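Local coordinates for MSM0271 protein (PDB 5SUH), which forms double-ringed trimeric tiles that help build the protein shell of the RMM bacterial microcompartment and are probably involved in transport across it, at residues Val35-Glu40 / Ala182-Asn187; Pro94-Val99 / Val201-Ala206; Pro137-His142 / Thr228-Ile233; Glu79-Leu84 / Gly104-His109; Glu190-Gly195 / Val219-Asp224. All coordinates share one frame; numbering follows the deposited sequence.

Interaction 1 (Val35-Glu40 / Ala182-Asn187); sequences VYLLVE and AAVAAN
V39 and N187 touch through a methyl and an amide nitrogen, and V184 lies one helical turn before the asparagine. The CA atoms of V39 and V184 are 6.3 Å apart, a spacing that leaves room for compact side chains between strand and helix. V39 has CG1 anti to the backbone N (chi1 179°), and this branch rests against the amide of N187, with V39 CG1 3.8 Å from N187 ND2. The two side chains cross obliquely, and since the valine has only methyls to offer, the touch is van der Waals. N187 nevertheless suits this buried place, because its OD1 accepts a hydrogen bond from the backbone N of Q43, which fixes the amide while its carbon lies near V39.

Strand 32-39 is an outermost strand, within this chain, of the first four-stranded antiparallel sheet, whereas helix 182-192 belongs to the second circularly permuted BMC domain, so the contact joins the tandem domains of one chain. Side chains alternate along the strand: L37 and V39 turn to the helix, while L38 points away and packs on L113 of helix 113-127. L37 reaches V184 with its CD1 tip, 3.9 Å from V184 CB and also 3.9 Å from V184 CG1. These two side chains meet at about a right angle, the long leucine ending on the fork of a branched valine.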
# COMPACT_ATOMS: atom_id res chain seq x y z
N VAL A 35 28.20 -10.15 -0.84
CA VAL A 35 27.85 -11.40 -0.17
C VAL A 35 27.74 -12.53 -1.21
O VAL A 35 27.12 -12.34 -2.25
CB VAL A 35 26.51 -11.29 0.58
CG1 VAL A 35 26.16 -12.63 1.23
CG2 VAL A 35 26.55 -10.22 1.61
N TYR A 36 28.35 -13.69 -0.93
CA TYR A 36 28.22 -14.89 -1.78
C TYR A 36 28.19 -16.14 -0.89
O TYR A 36 29.22 -16.54 -0.35
CB TYR A 36 29.38 -15.00 -2.79
CG TYR A 36 29.37 -16.27 -3.64
CD1 TYR A 36 30.04 -17.44 -3.22
CD2 TYR A 36 28.71 -16.31 -4.87
CE1 TYR A 36 30.01 -18.60 -3.99
CE2 TYR A 36 28.69 -17.47 -5.64
CZ TYR A 36 29.33 -18.60 -5.21
OH TYR A 36 29.30 -19.72 -6.00
N LEU A 37 27.03 -16.78 -0.77
CA LEU A 37 26.89 -17.87 0.19
C LEU A 37 25.94 -18.99 -0.17
O LEU A 37 24.79 -18.75 -0.57
CB LEU A 37 26.44 -17.32 1.55
CG LEU A 37 27.47 -17.35 2.68
CD1 LEU A 37 26.75 -17.27 4.01
CD2 LEU A 37 28.39 -18.59 2.62
N LEU A 38 26.42 -20.22 -0.00
CA LEU A 38 25.56 -21.41 0.03
C LEU A 38 24.95 -21.62 1.39
O LEU A 38 25.65 -21.83 2.38
CB LEU A 38 26.31 -22.67 -0.35
CG LEU A 38 26.05 -23.20 -1.75
CD1 LEU A 38 26.49 -22.22 -2.78
CD2 LEU A 38 26.85 -24.46 -1.89
N VAL A 39 23.63 -21.57 1.41
CA VAL A 39 22.84 -21.90 2.57
C VAL A 39 22.26 -23.28 2.40
O VAL A 39 21.30 -23.48 1.65
CB VAL A 39 21.73 -20.88 2.77
CG1 VAL A 39 20.91 -21.24 3.97
CG2 VAL A 39 22.33 -19.46 2.88
N GLU A 40 22.82 -24.25 3.11
CA GLU A 40 22.50 -25.65 2.87
C GLU A 40 21.41 -26.13 3.84
O GLU A 40 21.34 -25.68 4.99
CB GLU A 40 23.80 -26.47 2.97
CG GLU A 40 23.69 -27.99 2.90
CD GLU A 40 25.05 -28.70 3.09
OE1 GLU A 40 26.09 -28.00 3.14
OE2 GLU A 40 25.08 -29.94 3.22
N ALA A 182 22.01 -11.85 7.17
CA ALA A 182 20.91 -12.12 8.09
C ALA A 182 20.23 -13.44 7.72
O ALA A 182 19.62 -14.12 8.57
CB ALA A 182 19.93 -10.98 8.09
N ALA A 183 20.32 -13.79 6.44
CA ALA A 183 19.74 -15.02 5.92
C ALA A 183 20.37 -16.25 6.57
O ALA A 183 19.66 -17.13 7.06
CB ALA A 183 19.89 -15.10 4.41
N VAL A 184 21.70 -16.31 6.58
CA VAL A 184 22.37 -17.49 7.11
C VAL A 184 22.24 -17.51 8.65
O VAL A 184 22.10 -18.59 9.24
CB VAL A 184 23.87 -17.58 6.67
CG1 VAL A 184 24.75 -16.51 7.32
CG2 VAL A 184 24.43 -18.95 7.01
N ALA A 185 22.24 -16.33 9.28
CA ALA A 185 22.10 -16.26 10.74
C ALA A 185 20.73 -16.81 11.18
O ALA A 185 20.67 -17.60 12.13
CB ALA A 185 22.29 -14.83 11.26
N ALA A 186 19.66 -16.47 10.47
CA ALA A 186 18.32 -16.98 10.82
C ALA A 186 18.24 -18.50 10.67
O ALA A 186 17.82 -19.18 11.59
CB ALA A 186 17.21 -16.32 9.97
N ASN A 187 18.69 -19.01 9.51
CA ASN A 187 18.65 -20.45 9.25
C ASN A 187 19.53 -21.25 10.23
O ASN A 187 19.13 -22.34 10.66
CB ASN A 187 19.09 -20.75 7.81
CG ASN A 187 18.72 -22.18 7.37
OD1 ASN A 187 17.54 -22.54 7.24
ND2 ASN A 187 19.74 -23.00 7.15

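Interaction 2 (Pro94-Val99 / Val201-Ala206); sequences PGILYV and VQMIGA
A chi1 of -62° in I204 sets its CG2 branch opposite its own backbone N and aims it at Y98, whose ring is swung clear of its backbone N by a chi1 of -166°. The two meet at Y98 CD2 and I204 CG2, 4.2 Å apart. A beta-branched residue suits this place, since the short methyl branch meets the ring obliquely while the longer arm also runs toward the strand, near Y98 CB. More loosely, I96, extended through chi2 at 169°, brings its CD1 to 4.5 Å from M203 SD. The flexible, unbranched methionine can bend its sulfur toward the strand although its CB does not point that way. No hydrogen bond links the segments, so this is purely apolar contact between the first and second permuted BMC domains.

Strand 93-99 forms a classic beta bulge where G95 and I96 both face E107 of strand 104-110, and it is an outermost strand of its sheet within the chain. Its other face carries L97 onto I82 of helix 78-88 and onto I155 of the second subunit. Residues 203-206 follow strand 197-202, and M203 packs on L180 in the loop before helix 182-192.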
# COMPACT_ATOMS: atom_id res chain seq x y z
N PRO A 94 14.31 -18.79 -9.09
CA PRO A 94 14.52 -17.55 -8.33
C PRO A 94 13.44 -17.32 -7.27
O PRO A 94 12.25 -17.37 -7.57
CB PRO A 94 14.49 -16.47 -9.41
CG PRO A 94 13.62 -17.07 -10.50
CD PRO A 94 13.82 -18.55 -10.46
N GLY A 95 13.87 -17.08 -6.03
CA GLY A 95 12.95 -16.78 -4.95
C GLY A 95 12.90 -15.30 -4.60
O GLY A 95 11.85 -14.77 -4.20
N ILE A 96 14.04 -14.65 -4.77
CA ILE A 96 14.19 -13.22 -4.53
C ILE A 96 15.05 -12.56 -5.62
O ILE A 96 16.09 -13.09 -6.03
CB ILE A 96 14.80 -12.96 -3.13
CG1 ILE A 96 13.82 -13.43 -2.06
CG2 ILE A 96 15.08 -11.50 -2.92
CD1 ILE A 96 14.39 -13.47 -0.69
N LEU A 97 14.57 -11.43 -6.13
CA LEU A 97 15.33 -10.57 -7.04
C LEU A 97 14.94 -9.11 -6.80
O LEU A 97 13.81 -8.73 -7.04
CB LEU A 97 15.09 -10.95 -8.50
CG LEU A 97 15.75 -10.07 -9.57
CD1 LEU A 97 17.26 -10.23 -9.57
CD2 LEU A 97 15.18 -10.39 -10.94
N TYR A 98 15.86 -8.30 -6.30
CA TYR A 98 15.50 -6.93 -5.96
C TYR A 98 16.68 -5.97 -6.03
O TYR A 98 17.81 -6.33 -5.66
CB TYR A 98 14.87 -6.89 -4.57
CG TYR A 98 14.17 -5.60 -4.25
CD1 TYR A 98 12.99 -5.24 -4.90
CD2 TYR A 98 14.68 -4.73 -3.28
CE1 TYR A 98 12.35 -4.04 -4.62
CE2 TYR A 98 14.04 -3.53 -2.98
CZ TYR A 98 12.88 -3.19 -3.67
OH TYR A 98 12.24 -2.01 -3.37
N VAL A 99 16.41 -4.77 -6.55
CA VAL A 99 17.36 -3.66 -6.65
C VAL A 99 16.98 -2.56 -5.62
O VAL A 99 15.95 -1.89 -5.75
CB VAL A 99 17.39 -3.06 -8.09
CG1 VAL A 99 18.21 -1.78 -8.13
CG2 VAL A 99 17.93 -4.09 -9.12
N VAL A 201 12.91 -11.19 9.78
CA VAL A 201 14.26 -11.26 9.24
C VAL A 201 14.40 -10.21 8.17
O VAL A 201 13.82 -10.35 7.09
CB VAL A 201 14.62 -12.64 8.60
CG1 VAL A 201 16.11 -12.70 8.28
CG2 VAL A 201 14.27 -13.76 9.51
N GLN A 202 15.16 -9.15 8.43
CA GLN A 202 15.33 -8.11 7.41
C GLN A 202 16.67 -8.32 6.69
O GLN A 202 17.73 -8.08 7.28
CB GLN A 202 15.28 -6.73 8.05
CG GLN A 202 14.77 -5.62 7.13
CD GLN A 202 14.92 -4.24 7.76
OE1 GLN A 202 14.55 -4.01 8.92
NE2 GLN A 202 15.42 -3.29 6.97
N MET A 203 16.64 -8.81 5.46
CA MET A 203 17.90 -9.13 4.78
C MET A 203 18.29 -8.17 3.63
O MET A 203 19.25 -8.43 2.91
CB MET A 203 17.87 -10.57 4.29
CG MET A 203 16.89 -10.88 3.22
SD MET A 203 16.90 -12.64 2.92
CE MET A 203 16.00 -13.17 4.32
N ILE A 204 17.54 -7.10 3.46
CA ILE A 204 17.75 -6.13 2.38
C ILE A 204 17.93 -4.70 2.92
O ILE A 204 17.06 -4.20 3.63
CB ILE A 204 16.58 -6.11 1.41
CG1 ILE A 204 16.42 -7.46 0.74
CG2 ILE A 204 16.81 -5.04 0.36
CD1 ILE A 204 15.15 -7.54 -0.10
N GLY A 205 19.02 -4.04 2.55
CA GLY A 205 19.29 -2.68 3.00
C GLY A 205 20.75 -2.42 3.38
O GLY A 205 21.66 -3.19 3.04
N ALA A 206 20.97 -1.35 4.12
CA ALA A 206 22.31 -1.07 4.61
C ALA A 206 22.72 -2.04 5.74
O ALA A 206 23.91 -2.33 5.89
CB ALA A 206 22.39 0.35 5.09

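Interaction 3 (Pro137-His142 / Thr228-Ile233); sequences PRVLFH and TVLSAI
P137 lies over the C-terminal end of helix 216-232, touching both L230 and I233. Apolar packing carries most of the contact. The proline's CB is 4.1 Å from L230 CB, and its CD is 3.9 Å from I233 CG2; ring and isoleucine meet at about a right angle, and the ring spans CB and CG2 at the branch and also touches CD1 at the end of the isoleucine. I233 presents CG2 because a chi1 of -66° places that methyl opposite the backbone N. Two residues on, V139 adds a lighter touch, with V139 CG2 4.1 Å from L230 CD1. Here too the side chains are nearly perpendicular, and the leucine, buried and extended, reaches the strand with its tip.

Polar groups play a smaller part. P137 CG lies 3.8 Å from L230 O, a plain van der Waals contact, and the same oxygen receives a weak bond from I233 N, 3.3 Å away. The compact, rigid carbon ring of P137 suits a place between the apolar side chains of L230 and I233.

Within the second permuted BMC domain, strand 138-145 is an outermost strand of its sheet in this chain. It pairs with strand 170-177 through R138-T177 and a classic bulge in which L140 and F141 both face E175. V139 also packs on Y174 of that neighbour, P137 on F181 just before helix 182-192, and I233 on Q134.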
# COMPACT_ATOMS: atom_id res chain seq x y z
N PRO A 137 31.45 -10.67 7.49
CA PRO A 137 30.37 -10.11 8.33
C PRO A 137 30.87 -9.20 9.44
O PRO A 137 31.87 -9.50 10.09
CB PRO A 137 29.70 -11.36 8.93
CG PRO A 137 30.01 -12.47 7.90
CD PRO A 137 31.38 -12.14 7.39
N ARG A 138 30.21 -8.06 9.58
CA ARG A 138 30.50 -7.14 10.68
C ARG A 138 29.29 -7.04 11.58
O ARG A 138 28.22 -6.65 11.15
CB ARG A 138 30.88 -5.75 10.19
CG ARG A 138 30.98 -4.76 11.35
CD ARG A 138 32.01 -3.68 11.09
NE ARG A 138 31.68 -2.84 9.94
CZ ARG A 138 31.03 -1.68 10.03
NH1 ARG A 138 30.66 -1.21 11.22
NH2 ARG A 138 30.77 -0.99 8.93
N VAL A 139 29.47 -7.43 12.84
CA VAL A 139 28.41 -7.36 13.83
C VAL A 139 28.21 -5.93 14.33
O VAL A 139 29.16 -5.29 14.77
CB VAL A 139 28.72 -8.30 14.95
CG1 VAL A 139 27.76 -8.07 16.07
CG2 VAL A 139 28.65 -9.73 14.42
N LEU A 140 26.98 -5.42 14.23
CA LEU A 140 26.68 -4.03 14.62
C LEU A 140 26.07 -3.94 16.02
O LEU A 140 26.30 -2.99 16.74
CB LEU A 140 25.71 -3.37 13.62
CG LEU A 140 26.23 -3.18 12.18
CD1 LEU A 140 25.21 -2.53 11.25
CD2 LEU A 140 27.50 -2.39 12.20
N PHE A 141 25.27 -4.94 16.38
CA PHE A 141 24.58 -4.96 17.66
C PHE A 141 23.96 -6.34 17.93
O PHE A 141 23.57 -7.06 17.00
CB PHE A 141 23.48 -3.86 17.70
CG PHE A 141 22.82 -3.71 19.04
CD1 PHE A 141 23.41 -2.93 20.05
CD2 PHE A 141 21.61 -4.35 19.32
CE1 PHE A 141 22.81 -2.79 21.29
CE2 PHE A 141 21.00 -4.22 20.57
CZ PHE A 141 21.60 -3.44 21.56
N HIS A 142 23.92 -6.73 19.20
CA HIS A 142 23.07 -7.86 19.63
C HIS A 142 22.73 -7.68 21.12
O HIS A 142 23.46 -7.03 21.87
CB HIS A 142 23.72 -9.23 19.34
CG HIS A 142 25.04 -9.45 20.00
ND1 HIS A 142 25.18 -9.58 21.37
CD2 HIS A 142 26.28 -9.56 19.48
CE1 HIS A 142 26.45 -9.76 21.66
NE2 HIS A 142 27.15 -9.75 20.54
N THR A 228 29.43 -17.55 16.36
CA THR A 228 30.46 -18.45 15.89
C THR A 228 30.41 -18.58 14.35
O THR A 228 31.43 -18.44 13.66
CB THR A 228 30.36 -19.84 16.56
OG1 THR A 228 30.73 -19.72 17.94
CG2 THR A 228 31.32 -20.79 15.93
N VAL A 229 29.22 -18.82 13.83
CA VAL A 229 29.01 -18.94 12.39
C VAL A 229 29.50 -17.74 11.59
O VAL A 229 30.21 -17.90 10.57
CB VAL A 229 27.53 -19.15 12.07
CG1 VAL A 229 27.26 -19.00 10.58
CG2 VAL A 229 27.09 -20.48 12.57
N LEU A 230 29.17 -16.53 12.06
CA LEU A 230 29.57 -15.33 11.33
C LEU A 230 31.11 -15.17 11.37
O LEU A 230 31.72 -14.75 10.38
CB LEU A 230 28.87 -14.09 11.87
CG LEU A 230 27.34 -14.01 11.71
CD1 LEU A 230 26.78 -12.73 12.27
CD2 LEU A 230 26.86 -14.17 10.27
N SER A 231 31.73 -15.51 12.49
CA SER A 231 33.20 -15.38 12.60
C SER A 231 33.93 -16.33 11.69
O SER A 231 34.99 -15.99 11.19
CB SER A 231 33.69 -15.62 14.02
OG SER A 231 33.31 -14.55 14.84
N ALA A 232 33.34 -17.49 11.42
CA ALA A 232 34.03 -18.51 10.65
C ALA A 232 34.03 -18.20 9.15
O ALA A 232 34.75 -18.82 8.38
CB ALA A 232 33.39 -19.87 10.91
N ILE A 233 33.25 -17.21 8.75
CA ILE A 233 33.12 -16.87 7.34
C ILE A 233 34.28 -16.03 6.78
O ILE A 233 34.67 -15.01 7.36
CB ILE A 233 31.79 -16.15 7.12
CG1 ILE A 233 30.63 -17.11 7.39
CG2 ILE A 233 31.68 -15.60 5.69
CD1 ILE A 233 29.24 -16.46 7.24

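Interaction 4 (Glu79-Leu84 / Gly104-His109); sequences ERVIDL and GVLEIH
L106 overlaps I82 with one of its methyls and V81 with the other. This is helix-on-sheet packing inside the first permuted BMC domain, where helix 78-88 packs against the four-stranded antiparallel sheet. L106 CG is anti to its backbone N (chi1 165°), which carries both methyls out to the helix: L106 CD1 is 3.8 Å from I82 CG1, and L106 CD2 is 3.9 Å from V81 CG1. Leucine and isoleucine meet at about a right angle, so the isoleucine lays its extended arm over a single methyl. A forked leucine suits this spot because its two prongs can reach two successive helix residues, and the beta-branched V81 and I82 offer broad, rigid flanks. L97 of strand 93-99 also packs on I82, and I123 of helix 113-127 on V81.

Charged residues of the helix serve other partners: R80 NH2 and D83 OD2 form a salt bridge of 3.1 Å one turn apart, while E79 hydrogen-bonds H152 and Y211 of the second subunit and R80 pairs with D143 of that subunit.

On the opposite side of the strand from L106, buried E107 and H109, two residues apart, are joined by their side chains. The negative carboxylate probably favours a proton on ND1, which donates to both oxygens through their syn lone pairs: H109 ND1 is 3.1 Å from E107 OE1, in the ring plane, and 3.0 Å from E107 OE2, tilted 18° out of it.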
# COMPACT_ATOMS: atom_id res chain seq x y z
N GLU A 79 21.08 -8.00 -12.36
CA GLU A 79 20.32 -8.48 -13.51
C GLU A 79 21.22 -9.31 -14.43
O GLU A 79 20.72 -10.16 -15.16
CB GLU A 79 19.68 -7.33 -14.30
CG GLU A 79 18.66 -6.48 -13.53
CD GLU A 79 17.35 -7.22 -13.20
OE1 GLU A 79 17.14 -8.35 -13.69
OE2 GLU A 79 16.52 -6.64 -12.46
N ARG A 80 22.52 -9.05 -14.45
CA ARG A 80 23.45 -9.89 -15.21
C ARG A 80 23.72 -11.19 -14.46
O ARG A 80 23.85 -12.26 -15.07
CB ARG A 80 24.75 -9.14 -15.53
CG ARG A 80 25.89 -10.00 -16.07
CD ARG A 80 25.55 -10.90 -17.29
NE ARG A 80 25.34 -10.23 -18.58
CZ ARG A 80 24.98 -10.89 -19.68
NH1 ARG A 80 24.80 -10.25 -20.83
NH2 ARG A 80 24.82 -12.21 -19.64
N VAL A 81 23.78 -11.10 -13.13
CA VAL A 81 24.01 -12.24 -12.24
C VAL A 81 22.89 -13.31 -12.33
O VAL A 81 23.17 -14.50 -12.39
CB VAL A 81 24.16 -11.77 -10.76
CG1 VAL A 81 24.19 -12.96 -9.81
CG2 VAL A 81 25.39 -10.89 -10.60
N ILE A 82 21.62 -12.89 -12.34
CA ILE A 82 20.54 -13.87 -12.36
C ILE A 82 20.51 -14.59 -13.71
O ILE A 82 20.38 -15.82 -13.74
CB ILE A 82 19.13 -13.24 -12.02
CG1 ILE A 82 18.06 -14.32 -11.92
CG2 ILE A 82 18.67 -12.21 -13.06
CD1 ILE A 82 16.72 -13.77 -11.49
N ASP A 83 20.72 -13.86 -14.81
CA ASP A 83 20.77 -14.49 -16.14
C ASP A 83 21.89 -15.52 -16.21
O ASP A 83 21.71 -16.59 -16.79
CB ASP A 83 20.97 -13.44 -17.24
CG ASP A 83 21.20 -14.06 -18.63
OD1 ASP A 83 20.24 -14.62 -19.21
OD2 ASP A 83 22.34 -13.99 -19.14
N LEU A 84 23.02 -15.22 -15.57
CA LEU A 84 24.18 -16.09 -15.63
C LEU A 84 23.83 -17.42 -14.99
O LEU A 84 24.20 -18.48 -15.48
CB LEU A 84 25.40 -15.46 -14.94
CG LEU A 84 26.23 -14.48 -15.78
CD1 LEU A 84 27.29 -13.75 -14.95
CD2 LEU A 84 26.86 -15.19 -16.94
N GLY A 104 22.15 -4.74 -4.91
CA GLY A 104 21.35 -5.71 -5.64
C GLY A 104 21.37 -7.09 -4.99
O GLY A 104 22.41 -7.57 -4.52
N VAL A 105 20.19 -7.72 -4.96
CA VAL A 105 20.01 -8.96 -4.20
C VAL A 105 19.38 -10.08 -5.04
O VAL A 105 18.45 -9.84 -5.82
CB VAL A 105 19.14 -8.68 -2.93
CG1 VAL A 105 18.83 -9.96 -2.16
CG2 VAL A 105 19.82 -7.66 -2.04
N LEU A 106 19.88 -11.30 -4.86
CA LEU A 106 19.30 -12.47 -5.54
C LEU A 106 19.26 -13.68 -4.60
O LEU A 106 20.21 -13.91 -3.84
CB LEU A 106 20.08 -12.83 -6.81
CG LEU A 106 19.82 -14.21 -7.42
CD1 LEU A 106 18.48 -14.27 -8.17
CD2 LEU A 106 20.97 -14.66 -8.32
N GLU A 107 18.18 -14.44 -4.64
CA GLU A 107 18.15 -15.76 -4.02
C GLU A 107 17.73 -16.77 -5.09
O GLU A 107 16.75 -16.56 -5.79
CB GLU A 107 17.19 -15.80 -2.82
CG GLU A 107 17.16 -17.12 -2.05
CD GLU A 107 16.10 -18.10 -2.58
OE1 GLU A 107 15.45 -17.81 -3.60
OE2 GLU A 107 15.92 -19.17 -1.97
N ILE A 108 18.49 -17.85 -5.24
CA ILE A 108 18.04 -18.96 -6.09
C ILE A 108 18.10 -20.22 -5.24
O ILE A 108 18.88 -20.28 -4.27
CB ILE A 108 18.90 -19.10 -7.40
CG1 ILE A 108 20.36 -19.39 -7.10
CG2 ILE A 108 18.78 -17.85 -8.28
CD1 ILE A 108 21.19 -19.67 -8.34
N HIS A 109 17.26 -21.20 -5.55
CA HIS A 109 17.18 -22.42 -4.74
C HIS A 109 16.82 -23.62 -5.61
O HIS A 109 16.34 -23.47 -6.74
CB HIS A 109 16.19 -22.26 -3.59
CG HIS A 109 14.80 -21.93 -4.04
ND1 HIS A 109 14.29 -20.65 -3.97
CD2 HIS A 109 13.84 -22.70 -4.60
CE1 HIS A 109 13.06 -20.65 -4.46
NE2 HIS A 109 12.76 -21.88 -4.84

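Interaction 5 (Glu190-Gly195 / Val219-Asp224); sequences ERVAPG and VTVARD
V192, at the last helical position before the chain turns off, points its CB at V221 on helix 216-232. CB itself still stands back, 4.9 Å from V221 CG1. The next atom out makes the contact: V192 CG1 lies 3.7 Å from V221 CG1, 4.0 Å from V221 O and 4.4 Å from A222 CA, so this one methyl settles on both the side chain and the backbone of the facing helix. The meeting is nearly reciprocal, because V221 CG1, anti to its backbone N at chi1 169°, comes within 4.0 Å of V192 O. The two valines are turned at a slant to each other, and neither carbonyl gains a hydrogen bond from the encounter. Short, branched side chains suit two helices that approach so near.

Both helices belong to the second permuted BMC domain, and the antiparallel hairpin of strands 197-202 and 208-214 runs between them in sequence. The contact sets the last turn of helix 182-192 against the first half of helix 216-232. Beside the valines, A193 CB and A222 CB are 4.7 Å apart; A193 is the first residue to leave helical geometry, and a small residue there lets the turning chain stay near its neighbour.

On the other side of helix 216-232, V219 and R223 pack on the sheet, V219 on L172 and R223 on Y174. R223 also forms a salt bridge with the next residue, its NH1 3.0 Å from D224 OD1. E190, turned away from the contact, accepts hydrogen bonds from the backbone N atoms of Q45 and F46.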
# COMPACT_ATOMS: atom_id res chain seq x y z
N GLU A 190 17.68 -21.52 13.69
CA GLU A 190 16.57 -22.45 13.78
C GLU A 190 17.08 -23.91 13.83
O GLU A 190 16.45 -24.78 14.45
CB GLU A 190 15.60 -22.25 12.62
CG GLU A 190 14.39 -23.15 12.74
CD GLU A 190 13.43 -23.05 11.57
OE1 GLU A 190 13.70 -22.24 10.64
OE2 GLU A 190 12.40 -23.76 11.61
N ARG A 191 18.21 -24.18 13.19
CA ARG A 191 18.74 -25.55 13.16
C ARG A 191 19.13 -26.02 14.57
O ARG A 191 18.98 -27.19 14.94
CB ARG A 191 19.95 -25.67 12.21
CG ARG A 191 20.62 -27.04 12.28
CD ARG A 191 21.82 -27.32 11.34
NE ARG A 191 22.26 -26.22 10.51
CZ ARG A 191 21.94 -26.08 9.22
NH1 ARG A 191 21.14 -26.96 8.63
NH2 ARG A 191 22.40 -25.04 8.52
N VAL A 192 19.65 -25.08 15.33
CA VAL A 192 20.29 -25.36 16.60
C VAL A 192 19.33 -25.19 17.78
O VAL A 192 19.59 -25.65 18.90
CB VAL A 192 21.58 -24.45 16.69
CG1 VAL A 192 21.50 -23.38 17.77
CG2 VAL A 192 22.85 -25.29 16.76
N ALA A 193 18.19 -24.57 17.50
CA ALA A 193 17.17 -24.30 18.50
C ALA A 193 15.75 -24.30 17.90
O ALA A 193 15.08 -23.25 17.83
CB ALA A 193 17.48 -22.95 19.18
N PRO A 194 15.25 -25.48 17.48
CA PRO A 194 14.03 -25.58 16.64
C PRO A 194 12.72 -25.10 17.29
O PRO A 194 11.75 -24.86 16.57
CB PRO A 194 13.98 -27.08 16.28
CG PRO A 194 14.80 -27.75 17.30
CD PRO A 194 15.85 -26.79 17.77
N GLY A 195 12.67 -24.97 18.60
CA GLY A 195 11.50 -24.43 19.28
C GLY A 195 11.34 -22.91 19.20
O GLY A 195 10.33 -22.38 19.64
N VAL A 219 17.05 -18.63 23.11
CA VAL A 219 17.58 -17.46 22.42
C VAL A 219 19.06 -17.26 22.72
O VAL A 219 19.77 -16.68 21.90
CB VAL A 219 16.79 -16.15 22.77
CG1 VAL A 219 15.35 -16.24 22.31
CG2 VAL A 219 16.86 -15.79 24.26
N THR A 220 19.53 -17.74 23.88
CA THR A 220 20.95 -17.68 24.24
C THR A 220 21.77 -18.70 23.44
O THR A 220 22.88 -18.41 23.00
CB THR A 220 21.17 -17.92 25.74
OG1 THR A 220 20.55 -16.86 26.48
CG2 THR A 220 22.64 -17.95 26.10
N VAL A 221 21.21 -19.89 23.24
CA VAL A 221 21.86 -20.90 22.41
C VAL A 221 21.98 -20.43 20.96
O VAL A 221 23.01 -20.65 20.31
CB VAL A 221 21.09 -22.22 22.48
CG1 VAL A 221 21.57 -23.24 21.42
CG2 VAL A 221 21.26 -22.81 23.86
N ALA A 222 20.94 -19.76 20.46
CA ALA A 222 20.97 -19.25 19.08
C ALA A 222 21.99 -18.13 18.93
O ALA A 222 22.80 -18.16 18.00
CB ALA A 222 19.62 -18.80 18.66
N ARG A 223 22.00 -17.18 19.86
CA ARG A 223 22.95 -16.07 19.75
C ARG A 223 24.42 -16.55 19.73
O ARG A 223 25.22 -16.08 18.90
CB ARG A 223 22.78 -15.07 20.88
CG ARG A 223 23.82 -13.93 20.78
CD ARG A 223 24.08 -13.28 22.09
NE ARG A 223 24.63 -14.30 23.00
CZ ARG A 223 24.70 -14.16 24.33
NH1 ARG A 223 25.20 -15.15 25.06
NH2 ARG A 223 24.23 -13.07 24.94
N ASP A 224 24.77 -17.46 20.64
CA ASP A 224 26.14 -18.02 20.71
C ASP A 224 26.54 -18.70 19.39
O ASP A 224 27.67 -18.55 18.90
CB ASP A 224 26.30 -19.03 21.86
CG ASP A 224 26.25 -18.36 23.24
OD1 ASP A 224 26.54 -17.13 23.31
OD2 ASP A 224 25.95 -19.06 24.25

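Interactions 1 and 2 join the two permuted BMC domains, with centres about 12 Å apart; interaction 4 lies within the first domain, and interactions 3 and 5 within the second. Interactions 1 and 5 share helix 182-192, and interactions 3 and 5 share helix 216-232. Interactions 2 and 4 use neighbouring strands of one sheet, 93-99 and 104-110, and both touch the second subunit. Interactions 4 and 5, centred about 30 Å apart, lie on opposite sides of the chain's centre. Along the chain interactions 1, 2 and 3 interlace, and 1 and 2, bridging the two domains, probably help hold them as one unit, consistent with a trimeric shell tile.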